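Local structure of SusD superfamily protein (Bacteroides fragilis, 3L22) at residues T187-Y192 with T228-P233; T199-N204 with E248-L253. The protein probably binds sugars at the bacterial outer membrane, as SusD-like glycan-capturing proteins do. One frame throughout, in Å; residues are numbered along the deposited sequence.

Contact 1. Residues T187-Y192 with T228-P233. With ZN (zinc ion), chain E.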
loop_
_atom_site.group_PDB
_atom_site.type_symbol
_atom_site.label_atom_id
_atom_site.label_comp_id
_atom_site.label_asym_id
_atom_site.label_seq_id
_atom_site.Cartn_x
_atom_site.Cartn_y
_atom_site.Cartn_z
ATOM N N THR A 187 -17.652 -10.381 4.331
ATOM C CA THR A 187 -18.144 -9.131 3.789
ATOM C C THR A 187 -18.539 -8.086 4.828
ATOM O O THR A 187 -19.280 -7.188 4.497
ATOM C CB THR A 187 -19.381 -9.383 2.890
ATOM O OG1 THR A 187 -20.394 -9.964 3.697
ATOM C CG2 THR A 187 -19.066 -10.357 1.715
ATOM N N GLU A 188 -18.057 -8.183 6.062
ATOM C CA GLU A 188 -18.517 -7.319 7.144
ATOM C C GLU A 188 -17.899 -5.912 6.993
ATOM O O GLU A 188 -16.786 -5.792 6.566
ATOM C CB GLU A 188 -18.106 -7.888 8.504
ATOM C CG GLU A 188 -18.801 -9.172 8.868
ATOM C CD GLU A 188 -18.227 -9.801 10.114
ATOM O OE1 GLU A 188 -17.723 -9.095 11.015
ATOM O OE2 GLU A 188 -18.331 -11.026 10.228
ATOM N N VAL A 189 -18.666 -4.890 7.324
ATOM C CA VAL A 189 -18.278 -3.500 7.283
ATOM C C VAL A 189 -18.293 -3.029 8.726
ATOM O O VAL A 189 -19.162 -3.410 9.466
ATOM C CB VAL A 189 -19.294 -2.649 6.487
ATOM C CG1 VAL A 189 -19.030 -1.121 6.684
ATOM C CG2 VAL A 189 -19.263 -3.035 4.988
ATOM N N ASN A 190 -17.314 -2.216 9.123
ATOM C CA ASN A 190 -17.266 -1.620 10.462
ATOM C C ASN A 190 -17.273 -2.627 11.643
ATOM O O ASN A 190 -17.961 -2.421 12.650
ATOM C CB ASN A 190 -18.436 -0.636 10.612
ATOM C CG ASN A 190 -18.201 0.398 11.714
ATOM O OD1 ASN A 190 -17.069 0.748 11.996
ATOM N ND2 ASN A 190 -19.271 0.842 12.358
ATOM N N THR A 191 -16.545 -3.727 11.509
ATOM C CA THR A 191 -16.254 -4.613 12.646
ATOM C C THR A 191 -14.747 -4.863 12.648
ATOM O O THR A 191 -14.103 -4.776 11.598
ATOM C CB THR A 191 -16.988 -5.950 12.531
ATOM O OG1 THR A 191 -16.470 -6.687 11.399
ATOM C CG2 THR A 191 -18.526 -5.729 12.362
ATOM N N TYR A 192 -14.174 -5.149 13.822
ATOM C CA TYR A 192 -12.743 -5.512 13.926
ATOM C C TYR A 192 -12.362 -6.581 12.904
ATOM O O TYR A 192 -11.384 -6.448 12.170
ATOM C CB TYR A 192 -12.457 -6.017 15.334
ATOM C CG TYR A 192 -11.052 -6.552 15.510
ATOM C CD1 TYR A 192 -10.009 -5.704 15.788
ATOM C CD2 TYR A 192 -10.784 -7.915 15.407
ATOM C CE1 TYR A 192 -8.730 -6.183 15.949
ATOM C CE2 TYR A 192 -9.514 -8.413 15.552
ATOM C CZ TYR A 192 -8.493 -7.543 15.817
ATOM O OH TYR A 192 -7.239 -8.007 15.994
ATOM N N THR A 228 -18.937 -2.512 -1.868
ATOM C CA THR A 228 -20.200 -1.896 -1.471
ATOM C C THR A 228 -20.305 -1.894 0.055
ATOM O O THR A 228 -19.606 -2.637 0.749
ATOM C CB THR A 228 -21.404 -2.681 -2.037
ATOM O OG1 THR A 228 -21.323 -4.013 -1.541
ATOM C CG2 THR A 228 -21.407 -2.705 -3.613
ATOM N N GLY A 229 -21.173 -1.021 0.558
ATOM C CA GLY A 229 -21.530 -0.976 1.972
ATOM C C GLY A 229 -20.711 0.010 2.816
ATOM O O GLY A 229 -20.992 0.153 4.014
ATOM N N TYR A 230 -19.689 0.633 2.225
ATOM C CA TYR A 230 -18.845 1.596 2.947
ATOM C C TYR A 230 -19.340 3.020 2.712
ATOM O O TYR A 230 -20.191 3.259 1.852
ATOM C CB TYR A 230 -17.372 1.473 2.545
ATOM C CG TYR A 230 -16.810 0.102 2.793
ATOM C CD1 TYR A 230 -16.233 -0.239 4.020
ATOM C CD2 TYR A 230 -16.899 -0.892 1.817
ATOM C CE1 TYR A 230 -15.715 -1.506 4.242
ATOM C CE2 TYR A 230 -16.370 -2.180 2.043
ATOM C CZ TYR A 230 -15.789 -2.471 3.237
ATOM O OH TYR A 230 -15.309 -3.735 3.463
ATOM N N SER A 231 -18.828 3.970 3.481
ATOM C CA SER A 231 -19.179 5.363 3.272
ATOM C C SER A 231 -18.027 6.261 3.680
ATOM O O SER A 231 -16.990 5.766 4.113
ATOM C CB SER A 231 -20.460 5.668 4.057
ATOM O OG SER A 231 -20.260 5.381 5.420
ATOM N N LEU A 232 -18.188 7.562 3.430
ATOM C CA LEU A 232 -17.229 8.564 3.776
ATOM C C LEU A 232 -17.802 9.331 4.940
ATOM O O LEU A 232 -18.665 10.185 4.749
ATOM C CB LEU A 232 -16.994 9.542 2.616
ATOM C CG LEU A 232 -16.442 9.011 1.290
ATOM C CD1 LEU A 232 -16.304 10.160 0.283
ATOM C CD2 LEU A 232 -15.112 8.275 1.520
ATOM N N PRO A 233 -17.346 9.031 6.166
ATOM C CA PRO A 233 -17.778 9.870 7.298
ATOM C C PRO A 233 -17.342 11.341 7.120
ATOM O O PRO A 233 -16.335 11.618 6.480
ATOM C CB PRO A 233 -17.050 9.241 8.480
ATOM C CG PRO A 233 -16.740 7.820 8.034
ATOM C CD PRO A 233 -16.493 7.915 6.592
HETATM ZN ZN ZN E . -18.844 -12.248 8.625
HETATM O O HOH W 1 -18.952 -5.011 1.994
HETATM O O HOH W 2 -16.969 -5.602 3.127
HETATM O O HOH W 3 -14.380 -4.142 5.938
#
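At the protein surface, a zinc-binding loop of this SusD-family fold, 187-192, lays V189 over the ring of Y230 in the loop 228-233 that follows helix 217-225. The contact rests on a CH-pi interaction: V189 CG2 stands 4.0 Å from the centroid of the Y230 ring, 15° off its normal, displaced toward the rim where CE1 and CZ lie. V189 CG1 is anti to its backbone N (chi1 169°), and this branch reaches the other loop's backbone, 3.5 Å from G229 O. A branched valine suits the place because one methyl can cover the ring while the other meets the carbonyl. At phi 94° G229 adopts a left-handed conformation that glycine takes easily, and with no side chain it lets V189 settle close to its backbone. No direct hydrogen bond joins the loops; waters do so. One water is placed to donate to T228 O and, weakly, to T187 O. Tyrosine suits position 230 because its ring receives the methyl while its OH meets two further waters: one, 2.5 Å from Y230 OH, can donate weakly to T187 O, and the other, in the ring plane, lies between Y230 OH and E188 O, where it can donate to the carbonyl. The CB of E188 points away from 228-233, and its chain runs out extended to the zinc ion, which D186 also binds. T191, the N-cap of helix 192-196, donates from OG1 to the anti lone pair of E188 OE1 at 2.7 Å, which helps fix the carboxylate's rotation while E188 OE2 binds the zinc ion at 2.1 Å.

Contact 2. Residues T199-N204 with E248-L253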
loop_
_atom_site.group_PDB
_atom_site.type_symbol
_atom_site.label_atom_id
_atom_site.label_comp_id
_atom_site.label_asym_id
_atom_site.label_seq_id
_atom_site.Cartn_x
_atom_site.Cartn_y
_atom_site.Cartn_z
ATOM N N THR A 199 -11.545 -9.185 3.387
ATOM C CA THR A 199 -12.898 -9.331 2.894
ATOM C C THR A 199 -12.893 -9.401 1.371
ATOM O O THR A 199 -11.862 -9.164 0.732
ATOM C CB THR A 199 -13.737 -8.127 3.309
ATOM O OG1 THR A 199 -13.069 -6.908 2.906
ATOM C CG2 THR A 199 -14.013 -8.154 4.832
ATOM N N GLN A 200 -14.050 -9.697 0.789
ATOM C CA GLN A 200 -14.212 -9.589 -0.641
ATOM C C GLN A 200 -13.853 -8.184 -1.107
ATOM O O GLN A 200 -13.132 -8.027 -2.107
ATOM C CB GLN A 200 -15.640 -9.961 -1.056
ATOM C CG GLN A 200 -15.925 -11.437 -0.770
ATOM C CD GLN A 200 -17.238 -11.909 -1.328
ATOM O OE1 GLN A 200 -17.689 -11.399 -2.368
ATOM N NE2 GLN A 200 -17.886 -12.860 -0.630
ATOM N N ALA A 201 -14.295 -7.157 -0.372
ATOM C CA ALA A 201 -13.905 -5.754 -0.689
ATOM C C ALA A 201 -12.398 -5.526 -0.714
ATOM O O ALA A 201 -11.895 -4.846 -1.603
ATOM C CB ALA A 201 -14.557 -4.777 0.302
ATOM N N ALA A 202 -11.673 -6.075 0.252
ATOM C CA ALA A 202 -10.218 -5.953 0.262
ATOM C C ALA A 202 -9.552 -6.614 -0.973
ATOM O O ALA A 202 -8.638 -6.055 -1.588
ATOM C CB ALA A 202 -9.655 -6.571 1.552
ATOM N N ALA A 203 -9.995 -7.822 -1.290
ATOM C CA ALA A 203 -9.493 -8.553 -2.429
ATOM C C ALA A 203 -9.757 -7.762 -3.730
ATOM O O ALA A 203 -8.899 -7.681 -4.607
ATOM C CB ALA A 203 -10.135 -9.933 -2.486
ATOM N N ASN A 204 -10.954 -7.201 -3.839
ATOM C CA ASN A 204 -11.328 -6.406 -5.003
ATOM C C ASN A 204 -10.568 -5.093 -5.111
ATOM O O ASN A 204 -10.246 -4.645 -6.218
ATOM C CB ASN A 204 -12.844 -6.170 -5.013
ATOM C CG ASN A 204 -13.626 -7.397 -5.495
ATOM O OD1 ASN A 204 -13.237 -8.009 -6.474
ATOM N ND2 ASN A 204 -14.754 -7.727 -4.831
ATOM N N GLU A 248 -15.594 3.809 6.779
ATOM C CA GLU A 248 -14.743 3.972 5.594
ATOM C C GLU A 248 -13.680 2.874 5.433
ATOM O O GLU A 248 -13.142 2.691 4.334
ATOM C CB GLU A 248 -14.068 5.339 5.634
ATOM C CG GLU A 248 -13.570 5.809 4.308
ATOM C CD GLU A 248 -12.752 7.095 4.346
ATOM O OE1 GLU A 248 -12.899 7.884 5.307
ATOM O OE2 GLU A 248 -11.970 7.312 3.367
ATOM N N SER A 249 -13.397 2.134 6.508
ATOM C CA SER A 249 -12.221 1.282 6.572
ATOM C C SER A 249 -12.485 -0.049 5.916
ATOM O O SER A 249 -13.391 -0.768 6.321
ATOM C CB SER A 249 -11.837 1.053 8.043
ATOM O OG SER A 249 -11.653 2.283 8.705
ATOM N N ILE A 250 -11.702 -0.383 4.901
ATOM C CA ILE A 250 -11.856 -1.657 4.215
ATOM C C ILE A 250 -10.886 -2.658 4.796
ATOM O O ILE A 250 -11.286 -3.745 5.230
ATOM C CB ILE A 250 -11.684 -1.513 2.684
ATOM C CG1 ILE A 250 -12.746 -0.547 2.116
ATOM C CG2 ILE A 250 -11.764 -2.915 2.040
ATOM C CD1 ILE A 250 -12.458 0.036 0.737
ATOM N N PHE A 251 -9.600 -2.335 4.775
ATOM C CA PHE A 251 -8.581 -3.260 5.294
ATOM C C PHE A 251 -7.436 -2.469 5.935
ATOM O O PHE A 251 -6.916 -1.521 5.313
ATOM C CB PHE A 251 -8.049 -4.176 4.166
ATOM C CG PHE A 251 -7.009 -5.157 4.627
ATOM C CD1 PHE A 251 -7.352 -6.192 5.488
ATOM C CD2 PHE A 251 -5.672 -5.044 4.216
ATOM C CE1 PHE A 251 -6.379 -7.071 5.979
ATOM C CE2 PHE A 251 -4.695 -5.938 4.673
ATOM C CZ PHE A 251 -5.042 -6.940 5.554
ATOM N N SER A 252 -7.051 -2.882 7.145
ATOM C CA SER A 252 -5.983 -2.264 7.929
ATOM C C SER A 252 -5.218 -3.306 8.693
ATOM O O SER A 252 -5.693 -4.444 8.896
ATOM C CB SER A 252 -6.544 -1.281 8.977
ATOM O OG SER A 252 -7.338 -0.277 8.399
ATOM N N LEU A 253 -4.023 -2.916 9.118
ATOM C CA LEU A 253 -3.165 -3.763 9.967
ATOM C C LEU A 253 -3.284 -3.226 11.398
ATOM O O LEU A 253 -2.873 -2.066 11.662
ATOM C CB LEU A 253 -1.711 -3.730 9.504
ATOM C CG LEU A 253 -1.481 -3.839 7.994
ATOM C CD1 LEU A 253 0.057 -3.770 7.678
ATOM C CD2 LEU A 253 -2.093 -5.113 7.505
HETATM O O HOH W 4 -10.884 -6.366 4.658
#
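The apolar part of this buried contact sets the N-terminal turn of helix 200-213 against a classic beta bulge in strand 249-253, where I250 and F251 both face F325 of the antiparallel partner strand 322-326. I250 does most of the touching with its CG2 methyl, which lies 3.8 Å from A201 CB and 3.6 Å from A202 N. With chi1 at -60° CG1 lies anti to the carbonyl carbon, and the other branch, CG2, anti to the backbone N, is the one that meets the helix; beta-branching puts this methyl directly on CB. Next to it, A202 CB meets F251 CB at 3.9 Å. The ring of F251 is approached obliquely by the same alanine methyl, and packs edge-to-face with F122. Alanines suit this side of the helix: their short side chains let the strand come close, with A202 CA and F251 CA 5.9 Å apart.

The polar interactions centre on T199, the N-cap residue. A threonine is apt here because its hydroxyl can accept from a first-turn N-H that has no carbonyl partner within the helix. A202 N donates to T199 OG1 over 3.1 Å at an N-H...O angle of 158°; T199 O accepts from A203 N in the first regular turn. No direct hydrogen bond crosses between helix and strand. Instead, one water links them, offering the bulge carbonyl a partner inside a buried interface: it lies 2.9 Å from T199 OG1 and is placed to donate to I250 O at 2.7 Å.

Contact 1 lies at the surface and joins two loops, whereas contact 2 is buried and joins a helix start to a bulged strand. Neither has a direct hydrogen bond between its segments, and both combine methyl packing with water bridges. In contact 1 an aromatic face receives the methyl, three waters link the loops and a zinc ion is bound nearby; in contact 2 aliphatic groups dominate, with a single bridging water. Helix 200-213 serves both, since Y230 OH packs 3.4 Å from A201 CB, and helix 327-339 touches both, through Y327 on Y230 and T330 on I250. Y230 CE1 also lies 3.2 Å from S249 O.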